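PDB 4AW7: beta-porphyranase A from Bacteroides plebeius, which hydrolyses the sulfated red-seaweed polysaccharide porphyran at its beta-D-galactose-(1->4)-alpha-L-galactose-6-sulfate linkages, releasing mostly disaccharides. Local coordinates for residues D287-H299 and R424-Y436. Residues are numbered along the deposited sequence; the frame is centred on the assembly and turned at random.
Sequences DISSVRSVSSFNH and RSLYVNYNAGIEY
V294 presses its two methyls against the strands: CG1 meets both methyls of L426 (3.8 Å to CD2), and CG2 meets I434 CD1. Here the helix that follows strand 268-276 and precedes strand 311-316 of the (beta/alpha)8-type catalytic barrel packs on the antiparallel hairpin 421-441 of the beta-sandwich domain, the axis of 293-299 passing 8.2 Å from that of strand 424-429. Branched aliphatic residues suit this seam, since their methyls interlock and need no polar partner. V291 adds its CB against I434 CD1, 3.9 Å away, and V428, with CG2 anti to its carbonyl carbon, brings that methyl to 3.8 Å from S295 CB. A serine fits so close to the strand because it is small and its OG folds back to R292 O (3.0 Å), so the buried hydroxyl has a hydrogen-bond partner within its own segment. G433, whose CA faces V291 CG2, has a positive phi (87°), and with its extended psi a CB would be jammed against the preceding carbonyl oxygen, so glycine suits the place.

Toward the polar edge, in the conformer described, Y430 lays one ring face over the aliphatic part of R292, where CD lies 4.1 Å from CG of the ring. The extended arginine chain continues to Y430 O, which accepts from both NE and NH2, while NH1 makes a salt bridge to D277. With R292 cut back to an alanine, the Y430 carbonyl is likely to lose both donors, D277 this cationic partner, and the tyrosine face its cover from the arginine chain. The grip is side-on: the NE bond is 2.8 Å long and bent to 148° at its hydrogen, with Y430 O just 10° out of the guanidinium plane.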
ATOM      1  N   ASP A 287      -4.252 -21.812  12.931  1.00 20.68           N
ATOM      2  CA  ASP A 287      -2.899 -21.355  13.341  1.00 22.30           C
ATOM      3  C   ASP A 287      -1.816 -21.466  12.266  1.00 23.60           C
ATOM      4  O   ASP A 287      -0.853 -20.719  12.319  1.00 24.44           O
ATOM      5  CB  ASP A 287      -2.338 -22.114  14.559  1.00 23.55           C
ATOM      6  CG  ASP A 287      -2.762 -21.548  15.912  1.00 25.16           C
ATOM      7  OD1 ASP A 287      -2.938 -20.325  16.092  1.00 25.96           O
ATOM      8  OD2 ASP A 287      -2.839 -22.376  16.865  1.00 33.33           O
ATOM      9  N   ILE A 288      -1.925 -22.388  11.328  1.00 23.53           N
ATOM     10  CA  ILE A 288      -0.895 -22.483  10.284  1.00 24.52           C
ATOM     11  C   ILE A 288      -1.299 -21.725   9.042  1.00 22.74           C
ATOM     12  O   ILE A 288      -0.544 -20.907   8.517  1.00 23.13           O
ATOM     13  CB  ILE A 288      -0.604 -23.931   9.873  1.00 25.32           C
ATOM     14  CG1 ILE A 288      -0.036 -24.722  11.068  1.00 29.02           C
ATOM     15  CG2 ILE A 288       0.356 -23.924   8.672  1.00 26.29           C
ATOM     16  CD1 ILE A 288      -0.106 -26.258  10.908  1.00 33.83           C
ATOM     17  N   SER A 289      -2.511 -21.929   8.568  1.00 22.13           N
ATOM     18  CA  SER A 289      -2.825 -21.288   7.332  1.00 21.74           C
ATOM     19  C   SER A 289      -2.998 -19.759   7.480  1.00 20.14           C
ATOM     20  O   SER A 289      -2.605 -19.008   6.620  1.00 20.69           O
ATOM     21  CB  SER A 289      -3.981 -21.993   6.624  1.00 24.34           C
ATOM     22  OG  SER A 289      -5.201 -21.431   6.922  1.00 27.47           O
ATOM     23  N   SER A 290      -3.548 -19.306   8.602  1.00 17.62           N
ATOM     24  CA  SER A 290      -3.906 -17.903   8.733  1.00 17.33           C
ATOM     25  C   SER A 290      -2.695 -17.005   9.014  1.00 16.56           C
ATOM     26  O   SER A 290      -2.761 -15.799   8.760  1.00 17.80           O
ATOM     27  CB  SER A 290      -5.001 -17.722   9.784  1.00 17.31           C
ATOM     28  OG  SER A 290      -6.149 -18.538   9.515  1.00 19.37           O
ATOM     29  N   VAL A 291      -1.557 -17.564   9.429  1.00 16.59           N
ATOM     30  CA  VAL A 291      -0.304 -16.789   9.551  1.00 17.54           C
ATOM     31  C   VAL A 291       0.521 -16.700   8.259  1.00 16.45           C
ATOM     32  O   VAL A 291       1.476 -15.879   8.199  1.00 17.78           O
ATOM     33  CB  VAL A 291       0.594 -17.282  10.701  1.00 19.02           C
ATOM     34  CG1 VAL A 291      -0.212 -17.326  11.974  1.00 21.25           C
ATOM     35  CG2 VAL A 291       1.257 -18.641  10.390  1.00 20.20           C
ATOM     36  N   ARG A 292       0.153 -17.426   7.221  1.00 17.09           N
ATOM     37  CA  ARG A 292       0.883 -17.359   5.947  1.00 18.32           C
ATOM     38  C   ARG A 292       0.886 -15.883   5.414  1.00 18.50           C
ATOM     39  O   ARG A 292       1.852 -15.432   4.771  1.00 20.32           O
ATOM     40  CB  ARG A 292       0.322 -18.368   4.920  1.00 19.78           C
ATOM     41  CG  ARG A 292       0.467 -19.838   5.317  1.00 21.04           C
ATOM     42  CD  ARG A 292      -0.251 -20.892   4.400  1.00 24.32           C
ATOM     43  NE  ARG A 292      -0.027 -22.262   4.903  1.00 23.84           N
ATOM     44  CZ  ARG A 292      -0.870 -23.293   4.810  1.00 28.03           C
ATOM     45  NH1 ARG A 292      -2.070 -23.151   4.257  1.00 29.40           N
ATOM     46  NH2 ARG A 292      -0.511 -24.490   5.297  1.00 28.39           N
ATOM     47  N   SER A 293      -0.168 -15.114   5.719  1.00 16.73           N
ATOM     48  CA  SER A 293      -0.272 -13.677   5.349  1.00 15.37           C
ATOM     49  C   SER A 293       0.875 -12.796   5.766  1.00 13.99           C
ATOM     50  O   SER A 293       1.114 -11.742   5.174  1.00 13.24           O
ATOM     51  CB  SER A 293      -1.580 -13.094   5.961  1.00 15.44           C
ATOM     52  OG  SER A 293      -2.708 -13.660   5.364  1.00 22.39           O
ATOM     53  N   VAL A 294       1.566 -13.170   6.836  1.00 13.64           N
ATOM     54  CA  VAL A 294       2.651 -12.339   7.348  1.00 12.29           C
ATOM     55  C   VAL A 294       3.740 -12.118   6.304  1.00 10.28           C
ATOM     56  O   VAL A 294       4.300 -11.040   6.222  1.00 10.53           O
ATOM     57  CB  VAL A 294       3.235 -12.911   8.649  1.00 12.25           C
ATOM     58  CG1 VAL A 294       4.554 -12.249   9.024  1.00 14.19           C
ATOM     59  CG2 VAL A 294       2.186 -12.752   9.781  1.00 15.04           C
ATOM     60  N   SER A 295       4.041 -13.122   5.496  1.00 11.65           N
ATOM     61  CA  SER A 295       5.060 -12.910   4.474  1.00 12.61           C
ATOM     62  C   SER A 295       4.588 -11.839   3.492  1.00 10.72           C
ATOM     63  O   SER A 295       5.379 -11.015   3.056  1.00 10.42           O
ATOM     64  CB  SER A 295       5.515 -14.195   3.773  1.00 15.66           C
ATOM     65  OG  SER A 295       4.431 -14.859   3.258  1.00 20.17           O
ATOM     66  N   SER A 296       3.288 -11.820   3.165  1.00 10.13           N
ATOM     67  CA  SER A 296       2.709 -10.807   2.291  1.00 10.85           C
ATOM     68  C   SER A 296       2.806  -9.442   2.932  1.00  9.00           C
ATOM     69  O   SER A 296       3.102  -8.459   2.256  1.00  8.87           O
ATOM     70  CB  SER A 296       1.235 -11.098   1.979  1.00 11.65           C
ATOM     71  OG  SER A 296       1.114 -12.299   1.263  1.00 19.32           O
ATOM     72  N   PHE A 297       2.529  -9.323   4.232  1.00  8.58           N
ATOM     73  CA  PHE A 297       2.698  -8.032   4.894  1.00  8.46           C
ATOM     74  C   PHE A 297       4.092  -7.489   4.599  1.00  7.64           C
ATOM     75  O   PHE A 297       4.263  -6.324   4.215  1.00  8.00           O
ATOM     76  CB  PHE A 297       2.513  -8.086   6.400  1.00  8.46           C
ATOM     77  CG  PHE A 297       1.163  -8.563   6.897  1.00  8.75           C
ATOM     78  CD1 PHE A 297      -0.009  -8.452   6.175  1.00  9.05           C
ATOM     79  CD2 PHE A 297       1.087  -9.091   8.160  1.00  9.00           C
ATOM     80  CE1 PHE A 297      -1.218  -8.938   6.674  1.00  8.71           C
ATOM     81  CE2 PHE A 297      -0.104  -9.536   8.659  1.00  9.07           C
ATOM     82  CZ  PHE A 297      -1.253  -9.493   7.918  1.00  8.87           C
ATOM     83  N   ASN A 298       5.122  -8.300   4.825  1.00  7.83           N
ATOM     84  CA  ASN A 298       6.484  -7.862   4.554  1.00  8.42           C
ATOM     85  C   ASN A 298       6.733  -7.529   3.093  1.00  8.10           C
ATOM     86  O   ASN A 298       7.343  -6.509   2.754  1.00  9.38           O
ATOM     87  CB  ASN A 298       7.475  -8.883   5.084  1.00  8.92           C
ATOM     88  CG  ASN A 298       7.705  -8.764   6.587  1.00  8.88           C
ATOM     89  OD1 ASN A 298       7.759  -7.656   7.120  1.00 10.34           O
ATOM     90  ND2 ASN A 298       7.847  -9.919   7.269  1.00  9.80           N
ATOM     91  N   HIS A 299       6.268  -8.384   2.179  1.00  8.01           N
ATOM     92  CA  HIS A 299       6.570  -8.110   0.781  1.00  8.83           C
ATOM     93  C   HIS A 299       5.958  -6.799   0.284  1.00  8.59           C
ATOM     94  O   HIS A 299       6.572  -6.048  -0.493  1.00  9.39           O
ATOM     95  CB  HIS A 299       6.089  -9.243  -0.128  1.00  9.01           C
ATOM     96  CG  HIS A 299       6.771 -10.555   0.088  1.00  9.87           C
ATOM     97  ND1 HIS A 299       8.130 -10.688   0.269  1.00 10.69           N
ATOM     98  CD2 HIS A 299       6.272 -11.807   0.083  1.00 10.73           C
ATOM     99  CE1 HIS A 299       8.424 -11.973   0.378  1.00 11.22           C
ATOM    100  NE2 HIS A 299       7.315 -12.672   0.265  1.00 11.46           N
ATOM    101  N   ARG A 424      17.414  -9.729  13.530  1.00 10.47           N
ATOM    102  CA  ARG A 424      16.065 -10.275  13.624  1.00 10.44           C
ATOM    103  C   ARG A 424      15.696 -10.934  12.306  1.00  9.49           C
ATOM    104  O   ARG A 424      15.934 -10.392  11.245  1.00 10.12           O
ATOM    105  CB  ARG A 424      15.076  -9.151  13.893  1.00 10.23           C
ATOM    106  CG  ARG A 424      15.405  -8.237  15.086  1.00 10.36           C
ATOM    107  CD  ARG A 424      14.437  -7.091  15.150  1.00 11.19           C
ATOM    108  NE  ARG A 424      14.736  -6.180  16.235  1.00 11.58           N
ATOM    109  CZ  ARG A 424      14.059  -5.061  16.452  1.00 11.39           C
ATOM    110  NH1 ARG A 424      13.045  -4.745  15.662  1.00 11.20           N
ATOM    111  NH2 ARG A 424      14.397  -4.231  17.414  1.00 13.62           N
ATOM    112  N   SER A 425      15.076 -12.098  12.385  1.00 10.90           N
ATOM    113  CA  SER A 425      14.665 -12.853  11.213  1.00 10.76           C
ATOM    114  C   SER A 425      13.260 -13.389  11.398  1.00 10.93           C
ATOM    115  O   SER A 425      12.998 -14.052  12.385  1.00 12.46           O
ATOM    116  CB  SER A 425      15.603 -14.022  10.988  1.00 11.40           C
ATOM    117  OG  SER A 425      15.124 -14.855   9.978  1.00 14.71           O
ATOM    118  N   LEU A 426      12.406 -13.148  10.416  1.00 11.12           N
ATOM    119  CA  LEU A 426      11.057 -13.681  10.376  1.00 10.92           C
ATOM    120  C   LEU A 426      10.902 -14.469   9.083  1.00 10.24           C
ATOM    121  O   LEU A 426      10.880 -13.908   7.975  1.00 10.97           O
ATOM    122  CB  LEU A 426      10.015 -12.574  10.477  1.00 10.32           C
ATOM    123  CG  LEU A 426       8.576 -13.025  10.759  1.00 11.13           C
ATOM    124  CD1 LEU A 426       7.739 -11.800  11.091  1.00 12.46           C
ATOM    125  CD2 LEU A 426       7.961 -13.855   9.626  1.00 12.49           C
ATOM    126  N   TYR A 427      10.830 -15.792   9.218  1.00 12.01           N
ATOM    127  CA  TYR A 427      10.697 -16.694   8.087  1.00 11.27           C
ATOM    128  C   TYR A 427       9.324 -17.346   8.159  1.00 11.30           C
ATOM    129  O   TYR A 427       8.974 -17.920   9.165  1.00 12.07           O
ATOM    130  CB  TYR A 427      11.804 -17.764   8.104  1.00 12.26           C
ATOM    131  CG  TYR A 427      11.590 -18.862   7.076  1.00 12.22           C
ATOM    132  CD1 TYR A 427      11.266 -18.561   5.776  1.00 13.28           C
ATOM    133  CD2 TYR A 427      11.723 -20.216   7.398  1.00 15.17           C
ATOM    134  CE1 TYR A 427      11.066 -19.533   4.805  1.00 14.07           C
ATOM    135  CE2 TYR A 427      11.525 -21.201   6.405  1.00 12.52           C
ATOM    136  CZ  TYR A 427      11.171 -20.846   5.135  1.00 14.18           C
ATOM    137  OH  TYR A 427      10.992 -21.844   4.177  1.00 17.44           O
ATOM    138  N   VAL A 428       8.553 -17.213   7.093  1.00 10.83           N
ATOM    139  CA  VAL A 428       7.235 -17.827   6.987  1.00 11.90           C
ATOM    140  C   VAL A 428       7.355 -19.033   6.070  1.00 12.57           C
ATOM    141  O   VAL A 428       7.597 -18.913   4.887  1.00 13.68           O
ATOM    142  CB  VAL A 428       6.168 -16.854   6.453  1.00 11.81           C
ATOM    143  CG1 VAL A 428       4.794 -17.515   6.451  1.00 13.55           C
ATOM    144  CG2 VAL A 428       6.127 -15.567   7.273  1.00 12.92           C
ATOM    145  N   ASN A 429       7.186 -20.210   6.646  1.00 14.55           N
ATOM    146  CA  ASN A 429       7.156 -21.452   5.855  1.00 15.45           C
ATOM    147  C   ASN A 429       5.709 -21.914   5.737  1.00 16.01           C
ATOM    148  O   ASN A 429       4.982 -21.928   6.737  1.00 16.03           O
ATOM    149  CB  ASN A 429       8.022 -22.487   6.547  1.00 16.15           C
ATOM    150  CG  ASN A 429       8.033 -23.802   5.808  1.00 16.52           C
ATOM    151  OD1 ASN A 429       7.181 -24.647   6.065  1.00 18.90           O
ATOM    152  ND2 ASN A 429       8.908 -23.933   4.815  1.00 17.35           N
ATOM    153  N   TYR A 430       5.260 -22.255   4.533  1.00 16.96           N
ATOM    154  CA  TYR A 430       3.844 -22.506   4.425  0.50 18.58           C
ATOM    155  C   TYR A 430       3.370 -23.721   5.264  1.00 19.30           C
ATOM    156  O   TYR A 430       2.233 -23.657   5.745  1.00 19.70           O
ATOM    157  CB  TYR A 430       3.368 -22.510   2.963  0.50 18.97           C
ATOM    158  CG  TYR A 430       3.272 -21.117   2.320  0.50 20.25           C
ATOM    159  CD1 TYR A 430       3.752 -19.965   2.964  0.50 21.10           C
ATOM    160  CD2 TYR A 430       2.681 -20.966   1.082  0.50 22.44           C
ATOM    161  CE1 TYR A 430       3.652 -18.735   2.390  0.50 19.83           C
ATOM    162  CE2 TYR A 430       2.574 -19.740   0.487  0.50 23.18           C
ATOM    163  CZ  TYR A 430       3.060 -18.624   1.127  0.50 22.20           C
ATOM    164  OH  TYR A 430       2.921 -17.422   0.469  0.50 25.03           O
ATOM    165  N   ASN A 431       4.185 -24.754   5.487  1.00 19.93           N
ATOM    166  CA  ASN A 431       3.725 -25.862   6.332  0.50 21.33           C
ATOM    167  C   ASN A 431       4.063 -25.690   7.814  1.00 21.90           C
ATOM    168  O   ASN A 431       3.267 -26.112   8.670  1.00 23.02           O
ATOM    169  CB  ASN A 431       4.224 -27.226   5.811  0.50 22.13           C
ATOM    170  CG  ASN A 431       3.486 -27.686   4.550  0.50 24.92           C
ATOM    171  OD1 ASN A 431       2.392 -27.212   4.241  0.50 28.05           O
ATOM    172  ND2 ASN A 431       4.095 -28.609   3.821  0.50 29.23           N
ATOM    173  N   ALA A 432       5.199 -25.078   8.122  1.00 21.01           N
ATOM    174  CA  ALA A 432       5.697 -24.987   9.486  1.00 21.18           C
ATOM    175  C   ALA A 432       5.270 -23.715  10.229  1.00 20.36           C
ATOM    176  O   ALA A 432       5.351 -23.655  11.457  1.00 22.61           O
ATOM    177  CB  ALA A 432       7.249 -25.106   9.484  1.00 21.96           C
ATOM    178  N   GLY A 433       4.793 -22.715   9.516  1.00 17.81           N
ATOM    179  CA  GLY A 433       4.434 -21.460  10.167  1.00 17.24           C
ATOM    180  C   GLY A 433       5.606 -20.527  10.281  1.00 15.82           C
ATOM    181  O   GLY A 433       6.534 -20.533   9.467  1.00 16.49           O
ATOM    182  N   ILE A 434       5.530 -19.655  11.265  1.00 14.76           N
ATOM    183  CA  ILE A 434       6.526 -18.606  11.450  1.00 15.00           C
ATOM    184  C   ILE A 434       7.669 -19.069  12.324  1.00 15.04           C
ATOM    185  O   ILE A 434       7.450 -19.592  13.412  1.00 16.29           O
ATOM    186  CB  ILE A 434       5.874 -17.330  12.054  1.00 14.93           C
ATOM    187  CG1 ILE A 434       4.935 -16.729  10.993  1.00 16.44           C
ATOM    188  CG2 ILE A 434       6.952 -16.325  12.491  1.00 15.74           C
ATOM    189  CD1 ILE A 434       4.039 -15.603  11.536  1.00 20.17           C
ATOM    190  N   GLU A 435       8.890 -18.819  11.848  1.00 14.82           N
ATOM    191  CA  GLU A 435      10.109 -18.980  12.660  1.00 15.72           C
ATOM    192  C   GLU A 435      10.722 -17.592  12.846  1.00 14.57           C
ATOM    193  O   GLU A 435      11.202 -16.980  11.867  1.00 15.47           O
ATOM    194  CB  GLU A 435      11.129 -19.929  12.000  1.00 17.21           C
ATOM    195  CG  GLU A 435      12.410 -20.175  12.810  1.00 22.76           C
ATOM    196  CD  GLU A 435      12.171 -21.020  14.057  1.00 26.90           C
ATOM    197  OE1 GLU A 435      11.105 -21.687  14.149  1.00 28.35           O
ATOM    198  OE2 GLU A 435      13.052 -21.012  14.949  1.00 31.11           O
ATOM    199  N   TYR A 436      10.651 -17.089  14.065  1.00 13.84           N
ATOM    200  CA  TYR A 436      11.177 -15.779  14.418  1.00 13.80           C
ATOM    201  C   TYR A 436      12.346 -15.954  15.353  1.00 13.95           C
ATOM    202  O   TYR A 436      12.219 -16.593  16.403  1.00 15.71           O
ATOM    203  CB  TYR A 436      10.099 -14.896  15.080  1.00 14.18           C
ATOM    204  CG  TYR A 436      10.650 -13.521  15.368  1.00 13.68           C
ATOM    205  CD1 TYR A 436      10.741 -12.579  14.360  1.00 12.82           C
ATOM    206  CD2 TYR A 436      11.146 -13.187  16.614  1.00 14.42           C
ATOM    207  CE1 TYR A 436      11.283 -11.368  14.589  1.00 12.62           C
ATOM    208  CE2 TYR A 436      11.685 -11.941  16.865  1.00 13.63           C
ATOM    209  CZ  TYR A 436      11.758 -11.027  15.825  1.00 13.14           C
ATOM    210  OH  TYR A 436      12.316  -9.785  16.000  1.00 14.17           O
TER
HETATM  211  O   HOH W   1       8.406 -12.541   5.946  1.00 13.64           O